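Local structure of FAD dependent oxidoreductase domain-containing protein (3C4N) at residues A78-D90 against R161-A175. The protein is of unknown function but binds ADP and is probably an FAD-dependent oxidoreductase of the ETF-QO/FixC family. Numbering follows the deposited sequence.
Sequences ATILAPGVWTAQD and RVDPRALTYRPGSLA. With ADP (adenosine-5'-diphosphate), chain C.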
ATOM      1  N   ALA A  78       6.523   0.925 -17.081  1.00 19.26           N
ATOM      2  CA  ALA A  78       7.214   1.923 -17.899  1.00 18.91           C
ATOM      3  C   ALA A  78       7.740   3.083 -17.056  1.00 18.68           C
ATOM      4  O   ALA A  78       8.841   3.582 -17.277  1.00 21.73           O
ATOM      5  CB  ALA A  78       6.285   2.458 -18.972  1.00 15.78           C
ATOM      6  N   THR A  79       6.942   3.502 -16.085  1.00 17.30           N
ATOM      7  CA  THR A  79       7.307   4.604 -15.211  1.00 16.78           C
ATOM      8  C   THR A  79       8.698   4.479 -14.588  1.00 20.35           C
ATOM      9  O   THR A  79       9.430   5.459 -14.486  1.00 22.31           O
ATOM     10  CB  THR A  79       6.280   4.754 -14.083  1.00 13.67           C
ATOM     11  OG1 THR A  79       5.032   5.183 -14.632  1.00 18.01           O
ATOM     12  CG2 THR A  79       6.757   5.759 -13.063  1.00 17.86           C
ATOM     13  N   ILE A  80       9.054   3.271 -14.177  1.00 14.42           N
ATOM     14  CA  ILE A  80      10.332   3.021 -13.543  1.00 16.08           C
ATOM     15  C   ILE A  80      11.536   3.242 -14.466  1.00 17.70           C
ATOM     16  O   ILE A  80      12.568   3.738 -14.019  1.00 24.69           O
ATOM     17  CB  ILE A  80      10.355   1.578 -12.969  1.00 26.02           C
ATOM     18  CG1 ILE A  80      11.641   1.334 -12.181  1.00 32.26           C
ATOM     19  CG2 ILE A  80      10.213   0.567 -14.103  1.00 33.81           C
ATOM     20  CD1 ILE A  80      11.772   2.195 -10.941  1.00 42.28           C
ATOM     21  N   LEU A  81      11.409   2.895 -15.747  1.00 15.58           N
ATOM     22  CA  LEU A  81      12.510   3.060 -16.714  1.00 12.46           C
ATOM     23  C   LEU A  81      12.514   4.411 -17.435  1.00 17.41           C
ATOM     24  O   LEU A  81      13.491   4.764 -18.097  1.00 17.13           O
ATOM     25  CB  LEU A  81      12.464   1.950 -17.778  1.00 14.51           C
ATOM     26  CG  LEU A  81      12.544   0.474 -17.325  1.00 19.08           C
ATOM     27  CD1 LEU A  81      12.478  -0.473 -18.538  1.00 17.97           C
ATOM     28  CD2 LEU A  81      13.824   0.257 -16.554  1.00 15.52           C
ATOM     29  N   ALA A  82      11.423   5.157 -17.331  1.00 15.68           N
ATOM     30  CA  ALA A  82      11.346   6.453 -17.991  1.00 19.67           C
ATOM     31  C   ALA A  82      12.540   7.308 -17.550  1.00 16.95           C
ATOM     32  O   ALA A  82      12.882   7.336 -16.374  1.00 24.10           O
ATOM     33  CB  ALA A  82      10.022   7.149 -17.633  1.00 18.14           C
ATOM     34  N   PRO A  83      13.191   8.008 -18.490  1.00 15.79           N
ATOM     35  CA  PRO A  83      14.336   8.836 -18.116  1.00 12.07           C
ATOM     36  C   PRO A  83      14.019  10.052 -17.260  1.00 15.07           C
ATOM     37  O   PRO A  83      14.918  10.637 -16.662  1.00 18.03           O
ATOM     38  CB  PRO A  83      14.956   9.198 -19.465  1.00  7.43           C
ATOM     39  CG  PRO A  83      13.807   9.160 -20.396  1.00  6.30           C
ATOM     40  CD  PRO A  83      13.065   7.927 -19.953  1.00 15.93           C
ATOM     41  N   GLY A  84      12.750  10.434 -17.187  1.00 19.83           N
ATOM     42  CA  GLY A  84      12.387  11.603 -16.390  1.00 17.65           C
ATOM     43  C   GLY A  84      13.061  12.900 -16.832  1.00 19.41           C
ATOM     44  O   GLY A  84      13.705  13.590 -16.038  1.00 20.05           O
ATOM     45  N   VAL A  85      12.916  13.241 -18.108  1.00 16.30           N
ATOM     46  CA  VAL A  85      13.508  14.464 -18.628  1.00 15.15           C
ATOM     47  C   VAL A  85      12.450  15.508 -18.965  1.00 11.13           C
ATOM     48  O   VAL A  85      11.619  15.291 -19.841  1.00 12.51           O
ATOM     49  CB  VAL A  85      14.299  14.219 -19.925  1.00  9.63           C
ATOM     50  CG1 VAL A  85      14.881  15.528 -20.422  1.00  9.79           C
ATOM     51  CG2 VAL A  85      15.400  13.208 -19.683  1.00 17.32           C
ATOM     52  N   TRP A  86      12.465  16.634 -18.264  1.00 15.61           N
ATOM     53  CA  TRP A  86      11.515  17.688 -18.568  1.00 10.39           C
ATOM     54  C   TRP A  86      12.273  18.667 -19.446  1.00 16.71           C
ATOM     55  O   TRP A  86      13.279  19.250 -19.022  1.00 12.54           O
ATOM     56  CB  TRP A  86      11.051  18.417 -17.316  1.00  7.14           C
ATOM     57  CG  TRP A  86       9.899  19.349 -17.586  1.00  7.31           C
ATOM     58  CD1 TRP A  86       8.579  19.100 -17.360  1.00 13.97           C
ATOM     59  CD2 TRP A  86       9.963  20.668 -18.159  1.00  4.48           C
ATOM     60  NE1 TRP A  86       7.816  20.177 -17.753  1.00 12.26           N
ATOM     61  CE2 TRP A  86       8.644  21.151 -18.248  1.00  6.53           C
ATOM     62  CE3 TRP A  86      11.006  21.483 -18.606  1.00 12.32           C
ATOM     63  CZ2 TRP A  86       8.340  22.421 -18.765  1.00 14.48           C
ATOM     64  CZ3 TRP A  86      10.704  22.749 -19.123  1.00 16.96           C
ATOM     65  CH2 TRP A  86       9.382  23.200 -19.198  1.00 11.94           C
ATOM     66  N   THR A  87      11.800  18.847 -20.672  1.00 12.53           N
ATOM     67  CA  THR A  87      12.461  19.772 -21.586  1.00 17.65           C
ATOM     68  C   THR A  87      11.478  20.536 -22.445  1.00 16.61           C
ATOM     69  O   THR A  87      10.527  19.958 -22.966  1.00 19.94           O
ATOM     70  CB  THR A  87      13.442  19.043 -22.521  1.00 12.66           C
ATOM     71  OG1 THR A  87      14.006  19.991 -23.426  1.00 12.12           O
ATOM     72  CG2 THR A  87      12.734  17.952 -23.314  1.00  3.69           C
ATOM     73  N   ALA A  88      11.726  21.828 -22.612  1.00 17.64           N
ATOM     74  CA  ALA A  88      10.859  22.675 -23.426  1.00 19.68           C
ATOM     75  C   ALA A  88      10.826  22.189 -24.869  1.00 16.64           C
ATOM     76  O   ALA A  88      10.005  22.648 -25.662  1.00 19.96           O
ATOM     77  CB  ALA A  88      11.339  24.125 -23.371  1.00 10.59           C
ATOM     78  N   GLN A  89      11.706  21.254 -25.214  1.00 23.31           N
ATOM     79  CA  GLN A  89      11.735  20.742 -26.588  1.00 25.29           C
ATOM     80  C   GLN A  89      10.748  19.601 -26.776  1.00 20.52           C
ATOM     81  O   GLN A  89      10.554  19.110 -27.886  1.00 22.10           O
ATOM     82  CB  GLN A  89      13.153  20.288 -26.967  1.00 30.58           C
ATOM     83  CG  GLN A  89      14.154  21.440 -27.042  1.00 25.46           C
ATOM     84  CD  GLN A  89      15.576  20.985 -27.295  1.00 33.95           C
ATOM     85  OE1 GLN A  89      16.509  21.794 -27.288  1.00 32.29           O
ATOM     86  NE2 GLN A  89      15.753  19.686 -27.521  1.00 35.15           N
ATOM     87  N   ASP A  90      10.122  19.173 -25.688  1.00 17.63           N
ATOM     88  CA  ASP A  90       9.152  18.105 -25.792  1.00 20.31           C
ATOM     89  C   ASP A  90       7.745  18.647 -25.646  1.00 20.00           C
ATOM     90  O   ASP A  90       6.812  17.900 -25.363  1.00 21.64           O
ATOM     91  CB  ASP A  90       9.405  17.036 -24.735  1.00 23.03           C
ATOM     92  CG  ASP A  90      10.562  16.128 -25.091  1.00 27.97           C
ATOM     93  OD1 ASP A  90      11.115  16.259 -26.212  1.00 18.20           O
ATOM     94  OD2 ASP A  90      10.908  15.269 -24.246  1.00 29.20           O
ATOM     95  N   ARG A 161      20.870  22.846 -30.120  1.00 43.37           N
ATOM     96  CA  ARG A 161      19.772  23.675 -29.640  1.00 36.93           C
ATOM     97  C   ARG A 161      19.744  23.425 -28.130  1.00 32.81           C
ATOM     98  O   ARG A 161      19.303  22.370 -27.675  1.00 33.17           O
ATOM     99  CB  ARG A 161      18.459  23.227 -30.294  1.00 41.33           C
ATOM    100  CG  ARG A 161      17.182  23.859 -29.727  1.00 41.49           C
ATOM    101  CD  ARG A 161      16.626  24.958 -30.624  1.00 41.67           C
ATOM    102  NE  ARG A 161      16.603  24.555 -32.028  1.00 48.47           N
ATOM    103  CZ  ARG A 161      15.997  23.465 -32.494  1.00 49.04           C
ATOM    104  NH1 ARG A 161      15.345  22.657 -31.669  1.00 45.71           N
ATOM    105  NH2 ARG A 161      16.071  23.168 -33.786  1.00 46.12           N
ATOM    106  N   VAL A 162      20.243  24.386 -27.361  1.00 23.75           N
ATOM    107  CA  VAL A 162      20.291  24.260 -25.908  1.00 28.23           C
ATOM    108  C   VAL A 162      18.992  24.642 -25.200  1.00 26.87           C
ATOM    109  O   VAL A 162      18.317  25.588 -25.601  1.00 29.47           O
ATOM    110  CB  VAL A 162      21.392  25.156 -25.302  1.00 32.67           C
ATOM    111  CG1 VAL A 162      21.485  24.913 -23.802  1.00 34.82           C
ATOM    112  CG2 VAL A 162      22.727  24.893 -25.981  1.00 31.47           C
ATOM    113  N   ASP A 163      18.652  23.907 -24.148  1.00 21.42           N
ATOM    114  CA  ASP A 163      17.461  24.215 -23.354  1.00 26.48           C
ATOM    115  C   ASP A 163      17.936  24.348 -21.916  1.00 25.52           C
ATOM    116  O   ASP A 163      18.117  23.354 -21.216  1.00 32.84           O
ATOM    117  CB  ASP A 163      16.403  23.108 -23.463  1.00 23.56           C
ATOM    118  CG  ASP A 163      15.317  23.229 -22.399  1.00 29.45           C
ATOM    119  OD1 ASP A 163      15.311  24.230 -21.646  1.00 17.43           O
ATOM    120  OD2 ASP A 163      14.468  22.316 -22.307  1.00 26.79           O
ATOM    121  N   PRO A 164      18.154  25.589 -21.459  1.00 30.87           N
ATOM    122  CA  PRO A 164      18.621  25.851 -20.094  1.00 30.53           C
ATOM    123  C   PRO A 164      17.623  25.498 -18.995  1.00 30.92           C
ATOM    124  O   PRO A 164      18.000  25.403 -17.827  1.00 33.35           O
ATOM    125  CB  PRO A 164      18.942  27.349 -20.118  1.00 33.89           C
ATOM    126  CG  PRO A 164      19.258  27.615 -21.563  1.00 37.34           C
ATOM    127  CD  PRO A 164      18.166  26.828 -22.254  1.00 32.70           C
ATOM    128  N   ARG A 165      16.360  25.289 -19.356  1.00 26.51           N
ATOM    129  CA  ARG A 165      15.357  24.963 -18.349  1.00 28.56           C
ATOM    130  C   ARG A 165      15.048  23.465 -18.218  1.00 24.57           C
ATOM    131  O   ARG A 165      14.102  23.086 -17.533  1.00 20.46           O
ATOM    132  CB  ARG A 165      14.055  25.725 -18.634  1.00 28.96           C
ATOM    133  CG  ARG A 165      14.222  27.232 -18.809  1.00 23.70           C
ATOM    134  CD  ARG A 165      12.882  27.890 -19.047  1.00 13.28           C
ATOM    135  NE  ARG A 165      12.000  27.707 -17.892  1.00 20.53           N
ATOM    136  CZ  ARG A 165      10.695  27.471 -17.978  1.00 14.41           C
ATOM    137  NH1 ARG A 165      10.119  27.384 -19.168  1.00 23.67           N
ATOM    138  NH2 ARG A 165       9.959  27.327 -16.886  1.00 11.80           N
ATOM    139  N   ALA A 166      15.834  22.612 -18.866  1.00 24.94           N
ATOM    140  CA  ALA A 166      15.585  21.173 -18.792  1.00 19.69           C
ATOM    141  C   ALA A 166      15.830  20.667 -17.371  1.00 17.99           C
ATOM    142  O   ALA A 166      16.664  21.204 -16.648  1.00 22.33           O
ATOM    143  CB  ALA A 166      16.475  20.424 -19.801  1.00  8.14           C
ATOM    144  N   LEU A 167      15.095  19.633 -16.978  1.00 16.42           N
ATOM    145  CA  LEU A 167      15.220  19.059 -15.647  1.00 11.50           C
ATOM    146  C   LEU A 167      15.278  17.530 -15.679  1.00 12.74           C
ATOM    147  O   LEU A 167      14.702  16.902 -16.568  1.00 13.25           O
ATOM    148  CB  LEU A 167      14.007  19.448 -14.798  1.00 17.66           C
ATOM    149  CG  LEU A 167      13.564  20.888 -14.569  1.00 18.89           C
ATOM    150  CD1 LEU A 167      12.267  20.854 -13.791  1.00 10.75           C
ATOM    151  CD2 LEU A 167      14.632  21.670 -13.816  1.00 12.25           C
ATOM    152  N   THR A 168      15.967  16.926 -14.713  1.00 14.05           N
ATOM    153  CA  THR A 168      15.982  15.467 -14.632  1.00 17.05           C
ATOM    154  C   THR A 168      15.475  15.030 -13.267  1.00 17.21           C
ATOM    155  O   THR A 168      15.760  15.664 -12.252  1.00 13.58           O
ATOM    156  CB  THR A 168      17.382  14.830 -14.851  1.00 18.31           C
ATOM    157  OG1 THR A 168      18.363  15.504 -14.058  1.00 19.45           O
ATOM    158  CG2 THR A 168      17.769  14.884 -16.322  1.00 21.48           C
ATOM    159  N   TYR A 169      14.706  13.948 -13.258  1.00 17.72           N
ATOM    160  CA  TYR A 169      14.162  13.391 -12.026  1.00 14.95           C
ATOM    161  C   TYR A 169      13.841  11.931 -12.266  1.00 15.34           C
ATOM    162  O   TYR A 169      13.869  11.459 -13.406  1.00 15.70           O
ATOM    163  CB  TYR A 169      12.886  14.130 -11.631  1.00 17.63           C
ATOM    164  CG  TYR A 169      11.748  13.995 -12.632  1.00 23.58           C
ATOM    165  CD1 TYR A 169      10.752  13.007 -12.486  1.00 25.69           C
ATOM    166  CD2 TYR A 169      11.647  14.874 -13.707  1.00 13.89           C
ATOM    167  CE1 TYR A 169       9.679  12.914 -13.389  1.00 15.61           C
ATOM    168  CE2 TYR A 169      10.591  14.789 -14.608  1.00 15.03           C
ATOM    169  CZ  TYR A 169       9.611  13.818 -14.446  1.00 23.14           C
ATOM    170  OH  TYR A 169       8.553  13.788 -15.329  1.00 17.39           O
ATOM    171  N   ARG A 170      13.524  11.208 -11.200  1.00 12.39           N
ATOM    172  CA  ARG A 170      13.176   9.798 -11.350  1.00  9.82           C
ATOM    173  C   ARG A 170      11.659   9.652 -11.333  1.00  9.79           C
ATOM    174  O   ARG A 170      11.010   9.920 -10.322  1.00 15.80           O
ATOM    175  CB  ARG A 170      13.793   8.969 -10.215  1.00  5.49           C
ATOM    176  CG  ARG A 170      15.305   9.038 -10.136  1.00 14.44           C
ATOM    177  CD  ARG A 170      15.941   8.516 -11.415  1.00 28.45           C
ATOM    178  NE  ARG A 170      15.561   7.127 -11.676  1.00 34.20           N
ATOM    179  CZ  ARG A 170      16.147   6.067 -11.128  1.00 41.82           C
ATOM    180  NH1 ARG A 170      17.160   6.226 -10.285  1.00 39.71           N
ATOM    181  NH2 ARG A 170      15.705   4.847 -11.414  1.00 42.57           N
ATOM    182  N   PRO A 171      11.071   9.222 -12.454  1.00 16.18           N
ATOM    183  CA  PRO A 171       9.616   9.052 -12.525  1.00 11.99           C
ATOM    184  C   PRO A 171       9.125   8.079 -11.463  1.00 18.41           C
ATOM    185  O   PRO A 171       8.015   8.217 -10.945  1.00 13.46           O
ATOM    186  CB  PRO A 171       9.393   8.511 -13.939  1.00 17.96           C
ATOM    187  CG  PRO A 171      10.550   9.083 -14.709  1.00 14.15           C
ATOM    188  CD  PRO A 171      11.700   8.889 -13.743  1.00 17.10           C
ATOM    189  N   GLY A 172       9.971   7.095 -11.154  1.00 21.81           N
ATOM    190  CA  GLY A 172       9.648   6.098 -10.150  1.00 12.40           C
ATOM    191  C   GLY A 172       9.405   6.771  -8.816  1.00 16.52           C
ATOM    192  O   GLY A 172       8.429   6.472  -8.129  1.00 18.62           O
ATOM    193  N   SER A 173      10.292   7.686  -8.443  1.00 13.12           N
ATOM    194  CA  SER A 173      10.132   8.414  -7.191  1.00 15.36           C
ATOM    195  C   SER A 173       8.881   9.289  -7.223  1.00 13.87           C
ATOM    196  O   SER A 173       8.194   9.434  -6.217  1.00 17.90           O
ATOM    197  CB  SER A 173      11.347   9.299  -6.925  1.00 20.75           C
ATOM    198  OG  SER A 173      12.475   8.513  -6.607  1.00 36.98           O
ATOM    199  N   LEU A 174       8.598   9.883  -8.379  1.00 13.26           N
ATOM    200  CA  LEU A 174       7.426  10.746  -8.537  1.00  9.02           C
ATOM    201  C   LEU A 174       6.175   9.931  -8.278  1.00  9.36           C
ATOM    202  O   LEU A 174       5.334  10.311  -7.469  1.00 20.25           O
ATOM    203  CB  LEU A 174       7.374  11.332  -9.953  1.00  3.64           C
ATOM    204  CG  LEU A 174       6.131  12.150 -10.300  1.00  9.16           C
ATOM    205  CD1 LEU A 174       5.904  13.185  -9.209  1.00  5.24           C
ATOM    206  CD2 LEU A 174       6.282  12.858 -11.674  1.00  1.12           C
ATOM    207  N   ALA A 175       6.075   8.800  -8.962  1.00 12.53           N
ATOM    208  CA  ALA A 175       4.932   7.906  -8.837  1.00 15.72           C
ATOM    209  C   ALA A 175       4.738   7.410  -7.399  1.00 12.99           C
ATOM    210  O   ALA A 175       3.644   7.510  -6.856  1.00 11.99           O
ATOM    211  CB  ALA A 175       5.103   6.726  -9.791  1.00 22.02           C
TER
HETATM  212  PB  ADP C 411       1.928   4.814 -17.075  1.00 25.71           P
HETATM  213  O1B ADP C 411       0.981   5.325 -18.065  1.00 19.79           O
HETATM  214  O2B ADP C 411       1.920   5.720 -15.756  1.00 30.48           O
HETATM  215  O3B ADP C 411       3.422   4.780 -17.690  1.00 33.15           O
HETATM  216  PA  ADP C 411       2.663   2.374 -16.348  1.00 19.51           P
HETATM  217  O1A ADP C 411       2.849   1.495 -17.518  1.00 20.72           O
HETATM  218  O2A ADP C 411       4.054   3.145 -16.044  1.00 16.15           O
HETATM  219  O3A ADP C 411       1.455   3.402 -16.596  1.00 33.91           O
HETATM  220  O5' ADP C 411       2.090   1.620 -15.059  1.00 23.42           O
HETATM  221  C5' ADP C 411       0.698   1.657 -15.126  1.00  1.38           C
HETATM  222  C4' ADP C 411       0.098   0.581 -14.260  1.00 21.87           C
HETATM  223  O4' ADP C 411      -1.119  -0.169 -14.512  1.00 20.34           O
HETATM  224  C3' ADP C 411       1.250  -0.369 -14.372  1.00 23.76           C
HETATM  225  O3' ADP C 411       2.268  -0.011 -13.437  1.00 29.30           O
HETATM  226  C2' ADP C 411       0.645  -1.753 -14.125  1.00 19.30           C
HETATM  227  O2' ADP C 411       1.301  -2.391 -13.016  1.00 34.85           O
HETATM  228  C1' ADP C 411      -0.860  -1.451 -13.882  1.00 19.31           C
HETATM  229  N9  ADP C 411      -1.770  -2.304 -14.574  1.00 21.28           N
HETATM  230  C8  ADP C 411      -1.670  -2.642 -15.933  1.00 28.02           C
HETATM  231  N7  ADP C 411      -2.647  -3.474 -16.246  1.00 21.84           N
HETATM  232  C5  ADP C 411      -3.430  -3.676 -15.153  1.00 19.81           C
HETATM  233  C6  ADP C 411      -4.655  -4.343 -14.889  1.00 18.33           C
HETATM  234  N6  ADP C 411      -5.496  -4.751 -15.947  1.00 15.62           N
HETATM  235  N1  ADP C 411      -5.141  -4.350 -13.628  1.00 18.42           N
HETATM  236  C2  ADP C 411      -4.515  -3.717 -12.636  1.00 16.54           C
HETATM  237  N3  ADP C 411      -3.439  -3.045 -12.821  1.00 19.53           N
HETATM  238  C4  ADP C 411      -2.869  -2.913 -14.088  1.00 18.48           C
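Two donors from residues 78-90 converge on one carboxylate oxygen, Asp163 OD2: the Thr87 hydroxyl meets the anti lone pair of OD2, on the side away from OD1 (Thr87 OG1 to Asp163 OD2 2.6 Å), while the backbone N of Ala88 comes in on the syn side, 34° out of the carboxylate plane. The grip closes one end of a short antiparallel ladder, in which strand 85-86 pairs with strand 167-169 at the margin of a mixed sheet continued by strand 118-127. With CG anti to the backbone N (chi1 166°), the Asp163 carboxylate reaches across to residues 87-88 through OD2, while OD1 accepts the N of Arg165 in an Asx turn, helping to fix the type I turn into strand 167-169. An alanine here would strip Thr87 OG1 and Ala88 N of their shared acceptor and is likely to loosen both the turn and the chain facing it. Further along, Trp86 and Leu167 form the hydrogen-bonded pair, N to O in both directions, with their CB atoms 4.0 Å apart; Trp86 NE1 reaches Ala99 O in helix 96-107. Gly84 O then accepts Tyr169 N at 3.0 Å, and Gly84 CA sits over the centre of the Tyr169 ring, 4.0 Å from its centroid, a CH-pi contact. With its positive phi and with Tyr169 O and Pro171 CD so close, this position has no place for a side chain. Beyond the ladder the Pro171 ring, in the first turn of helix 171-183, packs against Gly84 CA and Ala82 CB. The same path thus links the sheet to the nucleotide site, which in this family would be expected to hold FAD: Thr79 sends CG2 to Ala175 CB at 3.8 Å, while its N and OG1 both bind ADP O2A, the hydroxyl at 2.7 Å.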